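Alanine racemase (Oenococcus oeni PSU-1, PDB 3HUR) belongs to the alanine racemase family, which joins an N-terminal parallel alpha/beta barrel to a C-terminal domain built mainly of beta strands. Local coordinates at residues T30-L39 with F220-I229; Q56-S67 with D79-L87. All coordinates share one frame; numbering follows the deposited sequence.

After strand 10-15 and helix 16-30 the chain lays down strand 34-38, the first of the barrel and the earlier half of contact 1, and then passes through helix 48-57 into strand 63-66. Contact 2 closes a short loop there: residues 79-87 return after helix 69-77 and add strand 84-86 beside strand 63-66. The barrel then continues round through its other strands until residues 220-229 reach strand 34-38 again in contact 1, so that the whole of contact 2 falls within this far longer loop. Strand 34-38 also neighbours strand 63-66, and the two contacts meet there through Val35 N with Asp62 OD2 and Leu39 N with Ile65 O. Together they tie the first three barrel strands to the last.

Contact 1 (T30-L39 with F220-I229); sequences TKAKKVYAVL and FAAIRPGQLI. With SO4 (sulfate ion), chain B.
The barrel of the N-terminal domain closes where its first strand, carrying Val35 and Tyr36, lies parallel to the short last strand, Ala222-Ile223. Along the backbone seam Lys34 N donates to Ala221 O (3.0 Å), Ile223 N to Lys34 O, Tyr36 N to Ile223 O (2.9 Å) and Val38 N to Pro225 O, so the one-to-one register continues beyond the two-residue strand. Ala221 O takes a second, less straight bond from Lys33 N, and is thus gripped by two successive amides. On the inner side Ala222 CB sits over one face of the Tyr36 ring, 4.0 Å from its centroid and 27° off the ring normal, a CH-pi contact. Arg224 passes obliquely beside Tyr36, its guanidinium plane turned 45° from the tyrosine ring; its CG approaches Tyr36 CB, while NE and NH2 are bound to Ser202 OG and Thr164 O. The outer side, largely aliphatic, faces helix 16-30. Ile223 has CG1 between its backbone N and carbonyl carbon (chi1 67°), which carries CD1 to within 3.6 Å of Thr30 OG1 and also against Val35 CG2. Thr30 OG1 itself is hydrogen-bonded to Ile26 O. Further along, Val35 CG1 meets Pro225 CG at 3.9 Å, the two side chains crossing at about a right angle. Ile229 CD1 packs against Ala37 CB and Leu39 CD2, each at 4.2 Å. Beyond Pro225, Gln227 N binds a sulfate ion, probably from the crystallisation liquor, through O1 at 3.3 Å and Gly226 N binds O4 weakly; Ser206 OG is a further partner. This site beyond the C-terminal end of the last strand is consistent with the phosphate-binding position common in TIM barrels, where the N-H groups of Gly226 and Gln227 and the Ser206 hydroxyl would give an anion hydrogen-bond donors.

Contact 2 (Q56-S67 with D79-L87); sequences QETASADALIVS and DLTLPIWVL
Trp85 stands beside Ile65 on the inner side of the sheet, both side chains pointing the same way, with Ile65 CD1 3.8 Å from Trp85 CE3. One face of the indole carries Leu87 CD2, set toward the rim; Tyr163 meets the tryptophan ring edge-to-face, and Trp85 NE1 is weakly bonded to Thr106 OG1. Leu87 also crosses to Ile65, its CG reaching Ile65 CG2 at 3.5 Å. The other flat group is the Gln56 amide. Gln56, near the end of helix 48-57, has CG anti to its N (chi1 -167°) and an extended chain, which carries OE1 to the Thr81-Leu82 backbone. Leu82 N donates to Gln56 OE1 at 3.1 Å, tilted 18° from the carbonyl plane, and Thr81 OG1 adds a weak bond; the Thr81 N bond to OE1 is modelled too short for its length to be trusted.

Strands 63-66 and 84-86 run parallel, 19° apart, as the two strands of a beta-alpha-beta crossover of the barrel, linked by helix 69-77. Leu64 N donates to Pro83 O, Trp85 N to Leu64 O and Val66 N to Trp85 O, each at 3.0 Å. Toward the surrounding helices, Leu64 CD1 meets Leu80 CD2 at 4.0 Å, and Val66 CG2 touches Val86 CG2. At the far end Ser67 O accepts a hydrogen bond from His7 ND1 of the second subunit.

Contact 1 (T30-L39 with F220-I229)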
loop_
_atom_site.group_PDB
_atom_site.type_symbol
_atom_site.label_atom_id
_atom_site.label_comp_id
_atom_site.label_asym_id
_atom_site.label_seq_id
_atom_site.Cartn_x
_atom_site.Cartn_y
_atom_site.Cartn_z
ATOM N N THR A 30 -20.028 31.692 -18.994
ATOM C CA THR A 30 -20.463 32.508 -17.865
ATOM C C THR A 30 -20.563 33.995 -18.256
ATOM O O THR A 30 -20.878 34.842 -17.425
ATOM C CB THR A 30 -19.508 32.310 -16.643
ATOM O OG1 THR A 30 -18.235 32.927 -16.888
ATOM C CG2 THR A 30 -19.308 30.821 -16.343
ATOM N N LYS A 31 -20.299 34.299 -19.526
ATOM C CA LYS A 31 -20.158 35.668 -19.993
ATOM C C LYS A 31 -19.333 36.507 -19.025
ATOM O O LYS A 31 -19.783 37.517 -18.509
ATOM C CB LYS A 31 -21.556 36.278 -20.230
ATOM C CG LYS A 31 -21.971 36.339 -21.701
ATOM C CD LYS A 31 -22.474 35.004 -22.296
ATOM C CE LYS A 31 -22.981 35.216 -23.790
ATOM N NZ LYS A 31 -22.939 33.993 -24.692
ATOM N N ALA A 32 -18.105 36.091 -18.779
ATOM C CA ALA A 32 -17.292 36.712 -17.755
ATOM C C ALA A 32 -16.452 37.808 -18.364
ATOM O O ALA A 32 -16.111 37.747 -19.544
ATOM C CB ALA A 32 -16.423 35.691 -17.131
ATOM N N LYS A 33 -16.104 38.805 -17.555
ATOM C CA LYS A 33 -15.324 39.934 -18.059
ATOM C C LYS A 33 -13.861 39.648 -17.800
ATOM O O LYS A 33 -13.065 39.580 -18.722
ATOM C CB LYS A 33 -15.777 41.277 -17.418
ATOM C CG LYS A 33 -17.172 41.827 -17.977
ATOM C CD LYS A 33 -17.352 41.568 -19.548
ATOM C CE LYS A 33 -18.530 42.353 -20.209
ATOM N NZ LYS A 33 -19.830 42.234 -19.443
ATOM N N LYS A 34 -13.546 39.432 -16.532
ATOM C CA LYS A 34 -12.235 39.075 -16.100
ATOM C C LYS A 34 -12.175 37.564 -15.780
ATOM O O LYS A 34 -13.133 36.997 -15.298
ATOM C CB LYS A 34 -11.936 39.893 -14.859
ATOM C CG LYS A 34 -11.933 41.417 -15.087
ATOM C CD LYS A 34 -10.498 41.960 -15.142
ATOM C CE LYS A 34 -10.381 43.417 -15.666
ATOM N NZ LYS A 34 -9.150 43.533 -16.557
ATOM N N VAL A 35 -11.057 36.904 -16.089
ATOM C CA VAL A 35 -10.810 35.516 -15.653
ATOM C C VAL A 35 -9.517 35.477 -14.855
ATOM O O VAL A 35 -8.488 35.884 -15.368
ATOM C CB VAL A 35 -10.720 34.551 -16.819
ATOM C CG1 VAL A 35 -10.253 33.170 -16.349
ATOM C CG2 VAL A 35 -12.039 34.450 -17.476
ATOM N N TYR A 36 -9.628 35.060 -13.593
ATOM C CA TYR A 36 -8.530 34.824 -12.679
ATOM C C TYR A 36 -8.265 33.315 -12.574
ATOM O O TYR A 36 -9.079 32.577 -12.002
ATOM C CB TYR A 36 -8.892 35.304 -11.281
ATOM C CG TYR A 36 -9.277 36.752 -11.167
ATOM C CD1 TYR A 36 -9.836 37.239 -9.997
ATOM C CD2 TYR A 36 -9.082 37.646 -12.220
ATOM C CE1 TYR A 36 -10.185 38.553 -9.873
ATOM C CE2 TYR A 36 -9.431 38.957 -12.097
ATOM C CZ TYR A 36 -9.989 39.404 -10.928
ATOM O OH TYR A 36 -10.313 40.726 -10.814
ATOM N N ALA A 37 -7.127 32.868 -13.105
ATOM C CA ALA A 37 -6.792 31.433 -13.187
ATOM C C ALA A 37 -6.229 31.018 -11.863
ATOM O O ALA A 37 -5.263 31.622 -11.408
ATOM C CB ALA A 37 -5.783 31.210 -14.257
ATOM N N VAL A 38 -6.872 30.050 -11.205
ATOM C CA VAL A 38 -6.400 29.581 -9.927
ATOM C C VAL A 38 -5.449 28.401 -10.198
ATOM O O VAL A 38 -5.801 27.436 -10.838
ATOM C CB VAL A 38 -7.570 29.192 -8.963
ATOM C CG1 VAL A 38 -7.033 28.738 -7.609
ATOM C CG2 VAL A 38 -8.544 30.357 -8.737
ATOM N N LEU A 39 -4.244 28.511 -9.671
ATOM C CA LEU A 39 -3.212 27.555 -9.862
ATOM C C LEU A 39 -2.679 27.128 -8.512
ATOM O O LEU A 39 -1.662 27.628 -8.053
ATOM C CB LEU A 39 -2.093 28.223 -10.634
ATOM C CG LEU A 39 -2.435 28.483 -12.097
ATOM C CD1 LEU A 39 -1.201 29.041 -12.739
ATOM C CD2 LEU A 39 -2.913 27.181 -12.820
ATOM N N PHE A 220 -20.666 37.112 -12.543
ATOM C CA PHE A 220 -19.546 36.524 -13.217
ATOM C C PHE A 220 -18.578 37.602 -13.649
ATOM O O PHE A 220 -17.748 37.416 -14.539
ATOM C CB PHE A 220 -20.083 35.668 -14.343
ATOM C CG PHE A 220 -20.911 34.534 -13.829
ATOM C CD1 PHE A 220 -20.292 33.434 -13.235
ATOM C CD2 PHE A 220 -22.294 34.603 -13.842
ATOM C CE1 PHE A 220 -21.030 32.393 -12.709
ATOM C CE2 PHE A 220 -23.052 33.565 -13.325
ATOM C CZ PHE A 220 -22.412 32.446 -12.756
ATOM N N ALA A 221 -18.640 38.726 -12.949
ATOM C CA ALA A 221 -17.758 39.837 -13.270
ATOM C C ALA A 221 -16.302 39.306 -13.393
ATOM O O ALA A 221 -15.672 39.446 -14.450
ATOM C CB ALA A 221 -17.879 40.940 -12.207
ATOM N N ALA A 222 -15.817 38.682 -12.313
ATOM C CA ALA A 222 -14.502 38.027 -12.272
ATOM C C ALA A 222 -14.667 36.612 -11.738
ATOM O O ALA A 222 -14.918 36.400 -10.526
ATOM C CB ALA A 222 -13.538 38.786 -11.394
ATOM N N ILE A 223 -14.532 35.657 -12.657
ATOM C CA ILE A 223 -14.542 34.249 -12.312
ATOM C C ILE A 223 -13.138 33.735 -11.928
ATOM O O ILE A 223 -12.128 34.323 -12.299
ATOM C CB ILE A 223 -15.174 33.405 -13.418
ATOM C CG1 ILE A 223 -14.347 33.397 -14.705
ATOM C CG2 ILE A 223 -16.596 33.894 -13.696
ATOM C CD1 ILE A 223 -14.872 32.347 -15.760
ATOM N N ARG A 224 -13.123 32.660 -11.137
ATOM C CA ARG A 224 -11.916 32.094 -10.523
ATOM C C ARG A 224 -11.784 30.605 -10.781
ATOM O O ARG A 224 -11.799 29.819 -9.862
ATOM C CB ARG A 224 -11.974 32.325 -9.028
ATOM C CG ARG A 224 -11.634 33.721 -8.664
ATOM C CD ARG A 224 -11.512 33.829 -7.153
ATOM N NE ARG A 224 -12.816 34.285 -6.746
ATOM C CZ ARG A 224 -13.588 33.792 -5.798
ATOM N NH1 ARG A 224 -13.223 32.846 -4.965
ATOM N NH2 ARG A 224 -14.755 34.355 -5.674
ATOM N N PRO A 225 -11.684 30.200 -12.043
ATOM C CA PRO A 225 -11.575 28.777 -12.347
ATOM C C PRO A 225 -10.255 28.180 -11.881
ATOM O O PRO A 225 -9.210 28.719 -12.176
ATOM C CB PRO A 225 -11.662 28.746 -13.857
ATOM C CG PRO A 225 -11.298 30.073 -14.276
ATOM C CD PRO A 225 -11.764 30.993 -13.267
ATOM N N GLY A 226 -10.341 27.114 -11.097
ATOM C CA GLY A 226 -9.166 26.370 -10.591
ATOM C C GLY A 226 -9.165 24.954 -11.129
ATOM O O GLY A 226 -8.755 24.724 -12.244
ATOM N N GLN A 227 -9.683 24.016 -10.368
ATOM C CA GLN A 227 -9.572 22.623 -10.730
ATOM C C GLN A 227 -10.084 22.302 -12.095
ATOM O O GLN A 227 -9.664 21.287 -12.687
ATOM C CB GLN A 227 -10.387 21.752 -9.840
ATOM C CG GLN A 227 -9.943 21.608 -8.483
ATOM C CD GLN A 227 -10.619 20.406 -7.838
ATOM O OE1 GLN A 227 -11.219 20.526 -6.772
ATOM N NE2 GLN A 227 -10.508 19.234 -8.481
ATOM N N LEU A 228 -11.021 23.088 -12.592
ATOM C CA LEU A 228 -11.619 22.763 -13.869
ATOM C C LEU A 228 -10.665 23.041 -15.014
ATOM O O LEU A 228 -10.958 22.680 -16.179
ATOM C CB LEU A 228 -12.916 23.562 -14.102
ATOM C CG LEU A 228 -12.835 25.050 -14.507
ATOM C CD1 LEU A 228 -12.398 25.269 -15.924
ATOM C CD2 LEU A 228 -14.222 25.669 -14.308
ATOM N N ILE A 229 -9.576 23.747 -14.728
ATOM C CA ILE A 229 -8.621 24.046 -15.782
ATOM C C ILE A 229 -8.080 22.769 -16.418
ATOM O O ILE A 229 -7.836 22.722 -17.604
ATOM C CB ILE A 229 -7.444 24.839 -15.259
ATOM C CG1 ILE A 229 -7.899 26.279 -14.901
ATOM C CG2 ILE A 229 -6.389 24.828 -16.297
ATOM C CD1 ILE A 229 -6.858 27.148 -14.111
HETATM S S SO4 B . -11.899 25.743 -7.421
HETATM O O1 SO4 B . -11.181 24.497 -7.504
HETATM O O2 SO4 B . -13.099 25.657 -6.630
HETATM O O3 SO4 B . -11.091 26.682 -6.700
HETATM O O4 SO4 B . -12.212 26.041 -8.810
#

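Contact 2 (Q56-S67 with D79-L87)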
loop_
_atom_site.group_PDB
_atom_site.type_symbol
_atom_site.label_atom_id
_atom_site.label_comp_id
_atom_site.label_asym_id
_atom_site.label_seq_id
_atom_site.Cartn_x
_atom_site.Cartn_y
_atom_site.Cartn_z
ATOM N N GLN A 56 -0.884 33.870 -20.135
ATOM C CA GLN A 56 -0.437 35.273 -20.391
ATOM C C GLN A 56 -0.325 35.548 -21.891
ATOM O O GLN A 56 -0.695 36.603 -22.371
ATOM C CB GLN A 56 0.918 35.571 -19.733
ATOM C CG GLN A 56 1.273 37.043 -19.693
ATOM C CD GLN A 56 2.544 37.347 -18.890
ATOM O OE1 GLN A 56 2.482 37.707 -17.717
ATOM N NE2 GLN A 56 3.695 37.199 -19.518
ATOM N N GLU A 57 0.133 34.558 -22.636
ATOM C CA GLU A 57 0.435 34.744 -24.024
ATOM C C GLU A 57 -0.825 34.760 -24.843
ATOM O O GLU A 57 -0.866 35.393 -25.909
ATOM C CB GLU A 57 1.394 33.654 -24.526
ATOM C CG GLU A 57 1.115 33.106 -25.981
ATOM C CD GLU A 57 1.677 33.979 -27.090
ATOM O OE1 GLU A 57 2.397 34.926 -26.761
ATOM O OE2 GLU A 57 1.419 33.705 -28.290
ATOM N N THR A 58 -1.824 34.021 -24.393
ATOM C CA THR A 58 -3.084 33.933 -25.117
ATOM C C THR A 58 -4.097 34.919 -24.558
ATOM O O THR A 58 -5.194 35.028 -25.065
ATOM C CB THR A 58 -3.700 32.542 -24.997
ATOM O OG1 THR A 58 -3.835 32.193 -23.596
ATOM C CG2 THR A 58 -2.855 31.546 -25.744
ATOM N N ALA A 59 -3.743 35.603 -23.483
ATOM C CA ALA A 59 -4.619 36.603 -22.879
ATOM C C ALA A 59 -5.902 35.971 -22.328
ATOM O O ALA A 59 -6.911 36.656 -22.142
ATOM C CB ALA A 59 -4.954 37.693 -23.883
ATOM N N SER A 60 -5.835 34.675 -22.031
ATOM C CA SER A 60 -7.010 33.919 -21.657
ATOM C C SER A 60 -7.277 33.997 -20.182
ATOM O O SER A 60 -8.360 33.580 -19.731
ATOM C CB SER A 60 -6.905 32.484 -22.155
ATOM O OG SER A 60 -5.905 31.780 -21.462
ATOM N N ALA A 61 -6.323 34.565 -19.438
ATOM C CA ALA A 61 -6.493 34.931 -18.015
ATOM C C ALA A 61 -5.994 36.363 -17.756
ATOM O O ALA A 61 -4.994 36.749 -18.310
ATOM C CB ALA A 61 -5.723 33.983 -17.142
ATOM N N ASP A 62 -6.659 37.097 -16.867
ATOM C CA ASP A 62 -6.301 38.469 -16.522
ATOM C C ASP A 62 -5.581 38.590 -15.179
ATOM O O ASP A 62 -5.030 39.656 -14.833
ATOM C CB ASP A 62 -7.576 39.331 -16.475
ATOM C CG ASP A 62 -8.478 39.081 -17.677
ATOM O OD1 ASP A 62 -8.136 39.536 -18.799
ATOM O OD2 ASP A 62 -9.483 38.367 -17.511
ATOM N N ALA A 63 -5.659 37.540 -14.374
ATOM C CA ALA A 63 -4.785 37.407 -13.206
ATOM C C ALA A 63 -4.542 35.929 -12.866
ATOM O O ALA A 63 -5.126 35.006 -13.444
ATOM C CB ALA A 63 -5.355 38.113 -12.054
ATOM N N LEU A 64 -3.676 35.723 -11.905
ATOM C CA LEU A 64 -3.337 34.387 -11.468
ATOM C C LEU A 64 -3.494 34.375 -9.976
ATOM O O LEU A 64 -3.076 35.316 -9.326
ATOM C CB LEU A 64 -1.873 34.066 -11.814
ATOM C CG LEU A 64 -1.487 34.226 -13.278
ATOM C CD1 LEU A 64 0.045 34.122 -13.437
ATOM C CD2 LEU A 64 -2.220 33.219 -14.106
ATOM N N ILE A 65 -4.089 33.311 -9.441
ATOM C CA ILE A 65 -4.202 33.130 -7.969
ATOM C C ILE A 65 -3.408 31.868 -7.557
ATOM O O ILE A 65 -3.509 30.817 -8.203
ATOM C CB ILE A 65 -5.690 32.953 -7.537
ATOM C CG1 ILE A 65 -6.574 34.059 -8.142
ATOM C CG2 ILE A 65 -5.803 32.951 -6.045
ATOM C CD1 ILE A 65 -8.154 33.990 -7.825
ATOM N N VAL A 66 -2.621 31.996 -6.498
ATOM C CA VAL A 66 -1.792 30.930 -5.985
ATOM C C VAL A 66 -1.886 30.923 -4.452
ATOM O O VAL A 66 -2.487 31.850 -3.876
ATOM C CB VAL A 66 -0.304 31.046 -6.459
ATOM C CG1 VAL A 66 -0.198 31.067 -8.011
ATOM C CG2 VAL A 66 0.336 32.200 -5.863
ATOM N N SER A 67 -1.315 29.877 -3.818
ATOM C CA SER A 67 -1.513 29.586 -2.366
ATOM C C SER A 67 -0.375 30.003 -1.447
ATOM O O SER A 67 -0.488 29.937 -0.250
ATOM C CB SER A 67 -1.711 28.078 -2.161
ATOM O OG SER A 67 -2.511 27.519 -3.223
ATOM N N ASP A 79 9.076 35.600 -15.412
ATOM C CA ASP A 79 8.652 36.723 -16.291
ATOM C C ASP A 79 7.165 36.769 -16.543
ATOM O O ASP A 79 6.705 37.310 -17.545
ATOM C CB ASP A 79 9.416 36.749 -17.628
ATOM C CG ASP A 79 10.911 37.025 -17.451
ATOM O OD1 ASP A 79 11.310 37.829 -16.555
ATOM O OD2 ASP A 79 11.700 36.430 -18.224
ATOM N N LEU A 80 6.389 36.225 -15.622
ATOM C CA LEU A 80 4.956 36.470 -15.650
ATOM C C LEU A 80 4.678 37.871 -15.136
ATOM O O LEU A 80 5.221 38.270 -14.086
ATOM C CB LEU A 80 4.238 35.405 -14.832
ATOM C CG LEU A 80 4.236 34.184 -15.741
ATOM C CD1 LEU A 80 4.952 33.006 -15.100
ATOM C CD2 LEU A 80 2.827 33.900 -16.240
ATOM N N THR A 81 3.860 38.618 -15.880
ATOM C CA THR A 81 3.624 40.026 -15.571
ATOM C C THR A 81 2.207 40.313 -15.138
ATOM O O THR A 81 1.945 41.391 -14.593
ATOM C CB THR A 81 3.945 40.931 -16.776
ATOM O OG1 THR A 81 3.263 40.443 -17.937
ATOM C CG2 THR A 81 5.453 40.947 -17.039
ATOM N N LEU A 82 1.292 39.376 -15.374
ATOM C CA LEU A 82 -0.074 39.529 -14.910
ATOM C C LEU A 82 -0.081 39.741 -13.432
ATOM O O LEU A 82 0.868 39.377 -12.725
ATOM C CB LEU A 82 -0.908 38.310 -15.204
ATOM C CG LEU A 82 -1.108 37.998 -16.677
ATOM C CD1 LEU A 82 -1.842 36.699 -16.814
ATOM C CD2 LEU A 82 -1.850 39.102 -17.359
ATOM N N PRO A 83 -1.134 40.393 -12.933
ATOM C CA PRO A 83 -1.202 40.492 -11.458
ATOM C C PRO A 83 -1.426 39.108 -10.818
ATOM O O PRO A 83 -2.074 38.248 -11.392
ATOM C CB PRO A 83 -2.383 41.426 -11.194
ATOM C CG PRO A 83 -3.111 41.579 -12.557
ATOM C CD PRO A 83 -2.217 41.101 -13.645
ATOM N N ILE A 84 -0.893 38.936 -9.614
ATOM C CA ILE A 84 -0.921 37.683 -8.905
ATOM C C ILE A 84 -1.413 37.931 -7.526
ATOM O O ILE A 84 -1.056 38.917 -6.896
ATOM C CB ILE A 84 0.493 37.055 -8.776
ATOM C CG1 ILE A 84 0.973 36.557 -10.138
ATOM C CG2 ILE A 84 0.462 35.896 -7.801
ATOM C CD1 ILE A 84 2.424 36.724 -10.379
ATOM N N TRP A 85 -2.199 36.992 -7.042
ATOM C CA TRP A 85 -2.894 37.156 -5.791
ATOM C C TRP A 85 -2.587 35.915 -5.001
ATOM O O TRP A 85 -2.872 34.814 -5.434
ATOM C CB TRP A 85 -4.387 37.289 -6.124
ATOM C CG TRP A 85 -5.376 37.268 -5.015
ATOM C CD1 TRP A 85 -5.142 37.225 -3.664
ATOM C CD2 TRP A 85 -6.795 37.346 -5.175
ATOM N NE1 TRP A 85 -6.345 37.223 -2.989
ATOM C CE2 TRP A 85 -7.365 37.311 -3.907
ATOM C CE3 TRP A 85 -7.635 37.407 -6.290
ATOM C CZ2 TRP A 85 -8.729 37.342 -3.713
ATOM C CZ3 TRP A 85 -8.989 37.433 -6.093
ATOM C CH2 TRP A 85 -9.524 37.407 -4.815
ATOM N N VAL A 86 -1.978 36.105 -3.849
ATOM C CA VAL A 86 -1.606 35.024 -2.974
ATOM C C VAL A 86 -2.648 34.891 -1.874
ATOM O O VAL A 86 -3.037 35.875 -1.273
ATOM C CB VAL A 86 -0.198 35.291 -2.413
ATOM C CG1 VAL A 86 0.242 34.161 -1.423
ATOM C CG2 VAL A 86 0.755 35.409 -3.579
ATOM N N LEU A 87 -3.083 33.668 -1.581
ATOM C CA LEU A 87 -4.365 33.499 -0.906
ATOM C C LEU A 87 -4.394 33.612 0.610
ATOM O O LEU A 87 -5.455 34.064 1.172
ATOM C CB LEU A 87 -5.076 32.220 -1.341
ATOM C CG LEU A 87 -5.875 32.387 -2.630
ATOM C CD1 LEU A 87 -6.632 31.102 -2.940
ATOM C CD2 LEU A 87 -6.844 33.551 -2.515
#